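Local coordinates for sulfur oxygenase/reductase (Halothiobacillus neapolitanus, PDB 6QPA), which probably converts elemental sulfur and oxygen into sulfite, thiosulfate and sulfide at a mononuclear iron site, at residues Q157-I162 with E263-G268; Q267-V272 with Y296-P301. All blocks are in the same frame, centred on the assembly; numbering follows the deposited sequence.

How the contacts relate
Both contacts bury one face of the same sheet beneath helix 262-269, and neither lies near the iron. Contact 1 sets one helix residue, Ala265, on strand 159-167; contact 2 carries the same helix, through Leu269, onto strand 290-305, the neighbouring strand. Backbone pairing joins the two strands, with Val160 O 2.7 Å from Phe299 N, and the contact centres are about 4 Å apart. All touching residues are buried and apolar contact dominates in each. Contact 1 is small and uses methyl groups alone, whereas contact 2 is larger and lays a branched leucine against aromatic rings. Gln267, shared by both, bonds to a second subunit.

Contact 1: residues Q157-I162 with E263-G268; sequences QRTVVI and EHAHQG
Ala265 faces Thr159 and Val161 where helix 262-269 comes down on strand 159-167. Before it on the helix, Glu263 OE1 makes a weak hydrogen bond to Ser261 OG, and His264 ND1 hydrogen-bonds to the same oxygen; the His264 side chain also packs on Ser131 of the second subunit. Ala265 then carries the contact. Its CB lies 3.9 Å from Val161 CG2 and 4.1 Å from Thr159 CG2, so one methyl meets two residues spaced two apart on the same face of the strand. Thr159 offers its methyl because CG2 stands anti to the backbone N, while OG1 lies anti to the carbonyl carbon and beside the backbone N (chi1 -66°). The short alanine lets the backbones close in, with CA atoms of Ala265 and Thr159 7.3 Å apart. Further along, His266 O accepts a bond from His54 NE2, while Gln267 turns to the second subunit, bonding through OE1 to Glu304 N and through NE2 to Ser156 OG there. Gly268 continues the helix, its N bonded to His264 O. A helix laid over a strand in this way is consistent with the dimeric alpha-beta barrel clan, in which helices pack on an antiparallel sheet.

Contact 2: residues Q267-V272 with Y296-P301; sequences QGLGHV and YMFFSP
Leu269 and Tyr296 mark the closest approach of the two backbones, with CA atoms 9.1 Å apart, a spacing that leaves room for a leucine and an aromatic ring between the helical segment and strand 290-305. Leu269 does the touching for residues 267-272. Its CG lies anti to the carbonyl carbon (chi1 -74°), and from there the two branches spread over the Tyr296 ring. CD2 sits over one face of that ring, 3.9 Å from the centroid and 20° off the ring normal, a CH-pi contact. It leans toward the hydroxyl half of the ring, and its nearest atom there is CE1, at 3.7 Å. CD1 takes the other half, 3.9 Å from Tyr296 CG, and also approaches Phe298 obliquely, 4.2 Å from CE1. A branched aliphatic side chain suits this place because the fork lets both methyls cover the tyrosine ring while CD1 also reaches Phe298. Tyr296 points to the helix, and the ring of Phe298, two residues on, swings round to meet it; Val161 of the adjoining strand and His54 also pack against both. Phe299, between Phe298 and Ser300, goes instead to the other side, meeting Phe77, Leu48 and Ile162.

Farther along the helical segment, His271 ND1 donates to Gln267 O at 3.0 Å, with an N-H...O angle of 155° and the acceptor in the ring plane, a side-chain bond linking two residues four apart in the chain. Val272 then leans on Leu278 and His282 of helix 276-287. The whole is an apolar helix-on-sheet layer: a leucine of helix 262-269 lies on aromatic residues of an antiparallel strand, an arrangement consistent with the dimeric alpha-beta barrel clan.

Contact 1: residues Q157-I162 with E263-G268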
ATOM      1  N   GLN A 157      -9.461  35.300 -32.266  1.00 33.31           N
ATOM      2  CA  GLN A 157      -8.580  34.164 -32.572  1.00 33.55           C
ATOM      3  C   GLN A 157      -7.286  34.650 -33.232  1.00 33.17           C
ATOM      4  O   GLN A 157      -6.898  34.182 -34.305  1.00 32.81           O
ATOM      5  CB  GLN A 157      -9.258  33.142 -33.489  1.00 31.89           C
ATOM      6  CG  GLN A 157     -10.314  32.245 -32.860  1.00 58.64           C
ATOM      7  CD  GLN A 157     -11.049  31.361 -33.898  1.00 71.06           C
ATOM      8  OE1 GLN A 157     -10.567  31.143 -35.022  1.00 71.70           O
ATOM      9  NE2 GLN A 157     -12.219  30.845 -33.508  1.00 66.46           N
ATOM     10  N   ARG A 158      -6.604  35.605 -32.610  1.00 34.23           N
ATOM     11  CA  ARG A 158      -5.316  36.067 -33.117  1.00 33.05           C
ATOM     12  C   ARG A 158      -4.601  36.758 -31.966  1.00 33.01           C
ATOM     13  O   ARG A 158      -5.093  36.789 -30.837  1.00 32.21           O
ATOM     14  CB  ARG A 158      -5.478  36.975 -34.346  1.00 29.75           C
ATOM     15  CG  ARG A 158      -6.096  38.350 -34.060  1.00 27.47           C
ATOM     16  CD  ARG A 158      -6.686  39.002 -35.293  1.00 28.49           C
ATOM     17  NE  ARG A 158      -7.159  40.353 -34.968  1.00 29.67           N
ATOM     18  CZ  ARG A 158      -8.300  40.611 -34.327  1.00 34.74           C
ATOM     19  NH1 ARG A 158      -9.120  39.612 -33.976  1.00 29.95           N
ATOM     20  NH2 ARG A 158      -8.629  41.868 -34.047  1.00 31.90           N
ATOM     21  N   THR A 159      -3.428  37.301 -32.253  1.00 27.34           N
ATOM     22  CA  THR A 159      -2.594  37.918 -31.239  1.00 30.12           C
ATOM     23  C   THR A 159      -2.558  39.423 -31.475  1.00 31.35           C
ATOM     24  O   THR A 159      -2.434  39.881 -32.618  1.00 28.71           O
ATOM     25  CB  THR A 159      -1.184  37.323 -31.270  1.00 30.15           C
ATOM     26  OG1 THR A 159      -1.255  35.955 -30.880  1.00 36.05           O
ATOM     27  CG2 THR A 159      -0.231  38.091 -30.309  1.00 29.63           C
ATOM     28  N   VAL A 160      -2.725  40.190 -30.407  1.00 27.18           N
ATOM     29  CA  VAL A 160      -2.555  41.636 -30.468  1.00 31.51           C
ATOM     30  C   VAL A 160      -1.343  41.995 -29.628  1.00 34.66           C
ATOM     31  O   VAL A 160      -1.215  41.566 -28.472  1.00 32.96           O
ATOM     32  CB  VAL A 160      -3.816  42.398 -30.021  1.00 33.99           C
ATOM     33  CG1 VAL A 160      -3.541  43.917 -29.974  1.00 28.41           C
ATOM     34  CG2 VAL A 160      -4.969  42.106 -30.988  1.00 27.90           C
ATOM     35  N   VAL A 161      -0.446  42.760 -30.220  1.00 30.39           N
ATOM     36  CA  VAL A 161       0.760  43.222 -29.560  1.00 30.43           C
ATOM     37  C   VAL A 161       0.688  44.740 -29.459  1.00 29.94           C
ATOM     38  O   VAL A 161       0.248  45.402 -30.406  1.00 30.57           O
ATOM     39  CB  VAL A 161       1.978  42.742 -30.371  1.00 34.27           C
ATOM     40  CG1 VAL A 161       3.112  43.634 -30.182  1.00 42.04           C
ATOM     41  CG2 VAL A 161       2.320  41.296 -29.979  1.00 27.82           C
ATOM     42  N   ILE A 162       1.079  45.293 -28.312  1.00 26.60           N
ATOM     43  CA  ILE A 162       1.093  46.745 -28.120  1.00 30.57           C
ATOM     44  C   ILE A 162       2.500  47.175 -27.722  1.00 30.45           C
ATOM     45  O   ILE A 162       3.019  46.732 -26.685  1.00 32.29           O
ATOM     46  CB  ILE A 162       0.078  47.206 -27.066  1.00 33.32           C
ATOM     47  CG1 ILE A 162      -1.337  46.747 -27.448  1.00 33.32           C
ATOM     48  CG2 ILE A 162       0.135  48.745 -26.937  1.00 26.39           C
ATOM     49  CD1 ILE A 162      -2.404  47.141 -26.418  1.00 35.31           C
ATOM     50  N   GLU A 263       3.646  33.158 -32.049  1.00 33.49           N
ATOM     51  CA  GLU A 263       4.893  32.818 -32.738  1.00 28.68           C
ATOM     52  C   GLU A 263       5.150  33.752 -33.924  1.00 29.82           C
ATOM     53  O   GLU A 263       6.284  34.210 -34.126  1.00 29.60           O
ATOM     54  CB  GLU A 263       4.854  31.357 -33.188  1.00 35.04           C
ATOM     55  CG  GLU A 263       4.721  30.316 -32.040  1.00 54.02           C
ATOM     56  CD  GLU A 263       3.313  30.226 -31.342  1.00 56.82           C
ATOM     57  OE1 GLU A 263       2.262  30.556 -31.936  1.00 44.07           O
ATOM     58  OE2 GLU A 263       3.276  29.819 -30.158  1.00 60.36           O
ATOM     59  N   HIS A 264       4.115  34.061 -34.716  1.00 28.25           N
ATOM     60  CA  HIS A 264       4.293  35.016 -35.806  1.00 32.14           C
ATOM     61  C   HIS A 264       4.639  36.398 -35.272  1.00 32.57           C
ATOM     62  O   HIS A 264       5.430  37.125 -35.887  1.00 28.18           O
ATOM     63  CB  HIS A 264       3.033  35.080 -36.661  1.00 34.30           C
ATOM     64  CG  HIS A 264       2.777  33.821 -37.416  1.00 33.72           C
ATOM     65  ND1 HIS A 264       1.944  32.833 -36.944  1.00 35.37           N
ATOM     66  CD2 HIS A 264       3.282  33.365 -38.586  1.00 35.09           C
ATOM     67  CE1 HIS A 264       1.930  31.827 -37.802  1.00 39.73           C
ATOM     68  NE2 HIS A 264       2.733  32.126 -38.806  1.00 34.04           N
ATOM     69  N   ALA A 265       4.039  36.782 -34.136  1.00 28.38           N
ATOM     70  CA  ALA A 265       4.332  38.077 -33.518  1.00 31.06           C
ATOM     71  C   ALA A 265       5.781  38.149 -33.043  1.00 36.17           C
ATOM     72  O   ALA A 265       6.466  39.168 -33.230  1.00 28.93           O
ATOM     73  CB  ALA A 265       3.378  38.322 -32.338  1.00 28.43           C
ATOM     74  N   HIS A 266       6.243  37.090 -32.376  1.00 26.86           N
ATOM     75  CA  HIS A 266       7.596  37.078 -31.832  1.00 30.82           C
ATOM     76  C   HIS A 266       8.625  37.140 -32.949  1.00 33.48           C
ATOM     77  O   HIS A 266       9.516  38.006 -32.958  1.00 35.79           O
ATOM     78  CB  HIS A 266       7.804  35.827 -30.975  1.00 27.08           C
ATOM     79  CG  HIS A 266       9.167  35.739 -30.368  1.00 41.10           C
ATOM     80  ND1 HIS A 266      10.043  34.704 -30.635  1.00 45.41           N
ATOM     81  CD2 HIS A 266       9.818  36.576 -29.525  1.00 38.96           C
ATOM     82  CE1 HIS A 266      11.164  34.904 -29.967  1.00 47.02           C
ATOM     83  NE2 HIS A 266      11.052  36.030 -29.283  1.00 41.92           N
ATOM     84  N   GLN A 267       8.498  36.234 -33.912  1.00 27.98           N
ATOM     85  CA  GLN A 267       9.403  36.223 -35.048  1.00 32.85           C
ATOM     86  C   GLN A 267       9.234  37.490 -35.884  1.00 37.25           C
ATOM     87  O   GLN A 267      10.210  38.040 -36.410  1.00 30.95           O
ATOM     88  CB  GLN A 267       9.134  34.962 -35.879  1.00 33.85           C
ATOM     89  CG  GLN A 267      10.116  34.703 -37.010  1.00 58.79           C
ATOM     90  CD  GLN A 267      10.252  33.214 -37.363  1.00 63.62           C
ATOM     91  OE1 GLN A 267      11.230  32.808 -37.988  1.00 58.04           O
ATOM     92  NE2 GLN A 267       9.262  32.407 -36.973  1.00 63.18           N
ATOM     93  N   GLY A 268       8.001  37.984 -35.993  1.00 31.03           N
ATOM     94  CA  GLY A 268       7.759  39.130 -36.842  1.00 32.49           C
ATOM     95  C   GLY A 268       8.393  40.391 -36.298  1.00 38.92           C
ATOM     96  O   GLY A 268       9.141  41.075 -37.004  1.00 41.06           O
TER

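Contact 2: residues Q267-V272 with Y296-P301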
ATOM      1  N   GLN A 267       8.498  36.234 -33.912  1.00 27.98           N
ATOM      2  CA  GLN A 267       9.403  36.223 -35.048  1.00 32.85           C
ATOM      3  C   GLN A 267       9.234  37.490 -35.884  1.00 37.25           C
ATOM      4  O   GLN A 267      10.210  38.040 -36.410  1.00 30.95           O
ATOM      5  CB  GLN A 267       9.134  34.962 -35.879  1.00 33.85           C
ATOM      6  CG  GLN A 267      10.116  34.703 -37.010  1.00 58.79           C
ATOM      7  CD  GLN A 267      10.252  33.214 -37.363  1.00 63.62           C
ATOM      8  OE1 GLN A 267      11.230  32.808 -37.988  1.00 58.04           O
ATOM      9  NE2 GLN A 267       9.262  32.407 -36.973  1.00 63.18           N
ATOM     10  N   GLY A 268       8.001  37.984 -35.993  1.00 31.03           N
ATOM     11  CA  GLY A 268       7.759  39.130 -36.842  1.00 32.49           C
ATOM     12  C   GLY A 268       8.393  40.391 -36.298  1.00 38.92           C
ATOM     13  O   GLY A 268       9.141  41.075 -37.004  1.00 41.06           O
ATOM     14  N   LEU A 269       8.151  40.684 -35.015  1.00 36.48           N
ATOM     15  CA  LEU A 269       8.756  41.870 -34.410  1.00 36.53           C
ATOM     16  C   LEU A 269      10.277  41.811 -34.470  1.00 32.30           C
ATOM     17  O   LEU A 269      10.925  42.847 -34.643  1.00 33.18           O
ATOM     18  CB  LEU A 269       8.284  42.020 -32.956  1.00 26.71           C
ATOM     19  CG  LEU A 269       6.846  42.503 -32.713  1.00 38.43           C
ATOM     20  CD1 LEU A 269       6.431  42.312 -31.264  1.00 41.93           C
ATOM     21  CD2 LEU A 269       6.734  43.972 -33.039  1.00 38.66           C
ATOM     22  N   GLY A 270      10.857  40.607 -34.392  1.00 32.67           N
ATOM     23  CA  GLY A 270      12.303  40.452 -34.432  1.00 29.47           C
ATOM     24  C   GLY A 270      12.947  40.898 -35.738  1.00 33.27           C
ATOM     25  O   GLY A 270      14.161  41.119 -35.772  1.00 30.49           O
ATOM     26  N   HIS A 271      12.159  41.045 -36.812  1.00 33.12           N
ATOM     27  CA  HIS A 271      12.719  41.481 -38.086  1.00 30.46           C
ATOM     28  C   HIS A 271      13.326  42.878 -38.000  1.00 33.11           C
ATOM     29  O   HIS A 271      14.215  43.192 -38.796  1.00 37.20           O
ATOM     30  CB  HIS A 271      11.651  41.472 -39.194  1.00 28.55           C
ATOM     31  CG  HIS A 271      11.445  40.141 -39.859  1.00 32.18           C
ATOM     32  ND1 HIS A 271      11.011  39.019 -39.184  1.00 38.13           N
ATOM     33  CD2 HIS A 271      11.590  39.764 -41.152  1.00 38.44           C
ATOM     34  CE1 HIS A 271      10.918  38.004 -40.028  1.00 38.74           C
ATOM     35  NE2 HIS A 271      11.264  38.429 -41.232  1.00 40.04           N
ATOM     36  N   VAL A 272      12.892  43.727 -37.057  1.00 35.36           N
ATOM     37  CA  VAL A 272      13.541  45.036 -36.948  1.00 36.18           C
ATOM     38  C   VAL A 272      14.973  44.902 -36.481  1.00 38.38           C
ATOM     39  O   VAL A 272      15.725  45.871 -36.537  1.00 38.22           O
ATOM     40  CB  VAL A 272      12.823  46.041 -36.022  1.00 30.15           C
ATOM     41  CG1 VAL A 272      11.392  46.259 -36.473  1.00 34.95           C
ATOM     42  CG2 VAL A 272      12.890  45.616 -34.535  1.00 25.24           C
ATOM     43  N   TYR A 296       7.026  45.740 -25.722  1.00 26.99           N
ATOM     44  CA  TYR A 296       5.916  45.086 -26.401  1.00 28.33           C
ATOM     45  C   TYR A 296       5.238  44.100 -25.456  1.00 37.04           C
ATOM     46  O   TYR A 296       5.872  43.140 -25.007  1.00 31.69           O
ATOM     47  CB  TYR A 296       6.420  44.380 -27.658  1.00 29.26           C
ATOM     48  CG  TYR A 296       6.591  45.348 -28.819  1.00 35.90           C
ATOM     49  CD1 TYR A 296       5.514  45.682 -29.613  1.00 40.90           C
ATOM     50  CD2 TYR A 296       7.808  45.948 -29.090  1.00 37.43           C
ATOM     51  CE1 TYR A 296       5.619  46.547 -30.660  1.00 48.27           C
ATOM     52  CE2 TYR A 296       7.931  46.844 -30.152  1.00 43.19           C
ATOM     53  CZ  TYR A 296       6.820  47.139 -30.928  1.00 51.48           C
ATOM     54  OH  TYR A 296       6.868  48.022 -31.991  1.00 60.65           O
ATOM     55  N   MET A 297       3.957  44.339 -25.159  1.00 31.63           N
ATOM     56  CA  MET A 297       3.123  43.391 -24.427  1.00 28.80           C
ATOM     57  C   MET A 297       2.264  42.585 -25.400  1.00 27.32           C
ATOM     58  O   MET A 297       1.732  43.130 -26.370  1.00 27.66           O
ATOM     59  CB  MET A 297       2.224  44.114 -23.415  1.00 32.67           C
ATOM     60  CG  MET A 297       2.994  44.894 -22.354  1.00 35.86           C
ATOM     61  SD  MET A 297       1.938  46.038 -21.444  1.00 39.37           S
ATOM     62  CE  MET A 297       0.872  44.873 -20.579  1.00 44.58           C
ATOM     63  N   PHE A 298       2.133  41.284 -25.136  1.00 28.29           N
ATOM     64  CA  PHE A 298       1.310  40.387 -25.939  1.00 30.90           C
ATOM     65  C   PHE A 298      -0.067  40.229 -25.295  1.00 27.14           C
ATOM     66  O   PHE A 298      -0.168  40.050 -24.083  1.00 27.11           O
ATOM     67  CB  PHE A 298       1.957  39.000 -26.068  1.00 24.68           C
ATOM     68  CG  PHE A 298       3.083  38.923 -27.069  1.00 28.48           C
ATOM     69  CD1 PHE A 298       3.984  39.979 -27.217  1.00 34.74           C
ATOM     70  CD2 PHE A 298       3.252  37.775 -27.857  1.00 27.08           C
ATOM     71  CE1 PHE A 298       5.039  39.896 -28.129  1.00 39.21           C
ATOM     72  CE2 PHE A 298       4.294  37.682 -28.775  1.00 25.04           C
ATOM     73  CZ  PHE A 298       5.200  38.746 -28.906  1.00 30.87           C
ATOM     74  N   PHE A 299      -1.117  40.269 -26.120  1.00 23.37           N
ATOM     75  CA  PHE A 299      -2.497  40.130 -25.675  1.00 26.72           C
ATOM     76  C   PHE A 299      -3.286  39.160 -26.548  1.00 27.28           C
ATOM     77  O   PHE A 299      -3.039  39.018 -27.752  1.00 28.39           O
ATOM     78  CB  PHE A 299      -3.261  41.441 -25.740  1.00 23.01           C
ATOM     79  CG  PHE A 299      -2.744  42.511 -24.844  1.00 27.19           C
ATOM     80  CD1 PHE A 299      -1.713  43.339 -25.264  1.00 29.53           C
ATOM     81  CD2 PHE A 299      -3.322  42.731 -23.605  1.00 31.31           C
ATOM     82  CE1 PHE A 299      -1.254  44.361 -24.465  1.00 31.49           C
ATOM     83  CE2 PHE A 299      -2.871  43.758 -22.789  1.00 30.87           C
ATOM     84  CZ  PHE A 299      -1.824  44.574 -23.224  1.00 28.93           C
ATOM     85  N   SER A 300      -4.313  38.568 -25.942  1.00 27.59           N
ATOM     86  CA  SER A 300      -5.330  37.865 -26.682  1.00 27.90           C
ATOM     87  C   SER A 300      -6.612  38.678 -26.661  1.00 32.42           C
ATOM     88  O   SER A 300      -7.020  39.141 -25.591  1.00 34.71           O
ATOM     89  CB  SER A 300      -5.584  36.487 -26.082  1.00 34.98           C
ATOM     90  OG  SER A 300      -6.666  35.910 -26.769  1.00 46.37           O
ATOM     91  N   PRO A 301      -7.237  38.934 -27.801  1.00 32.68           N
ATOM     92  CA  PRO A 301      -8.539  39.612 -27.777  1.00 35.65           C
ATOM     93  C   PRO A 301      -9.627  38.650 -27.308  1.00 41.60           C
ATOM     94  O   PRO A 301      -9.947  37.678 -27.995  1.00 38.78           O
ATOM     95  CB  PRO A 301      -8.738  40.047 -29.237  1.00 36.36           C
ATOM     96  CG  PRO A 301      -7.954  39.053 -30.032  1.00 42.70           C
ATOM     97  CD  PRO A 301      -6.769  38.669 -29.173  1.00 33.77           C
TER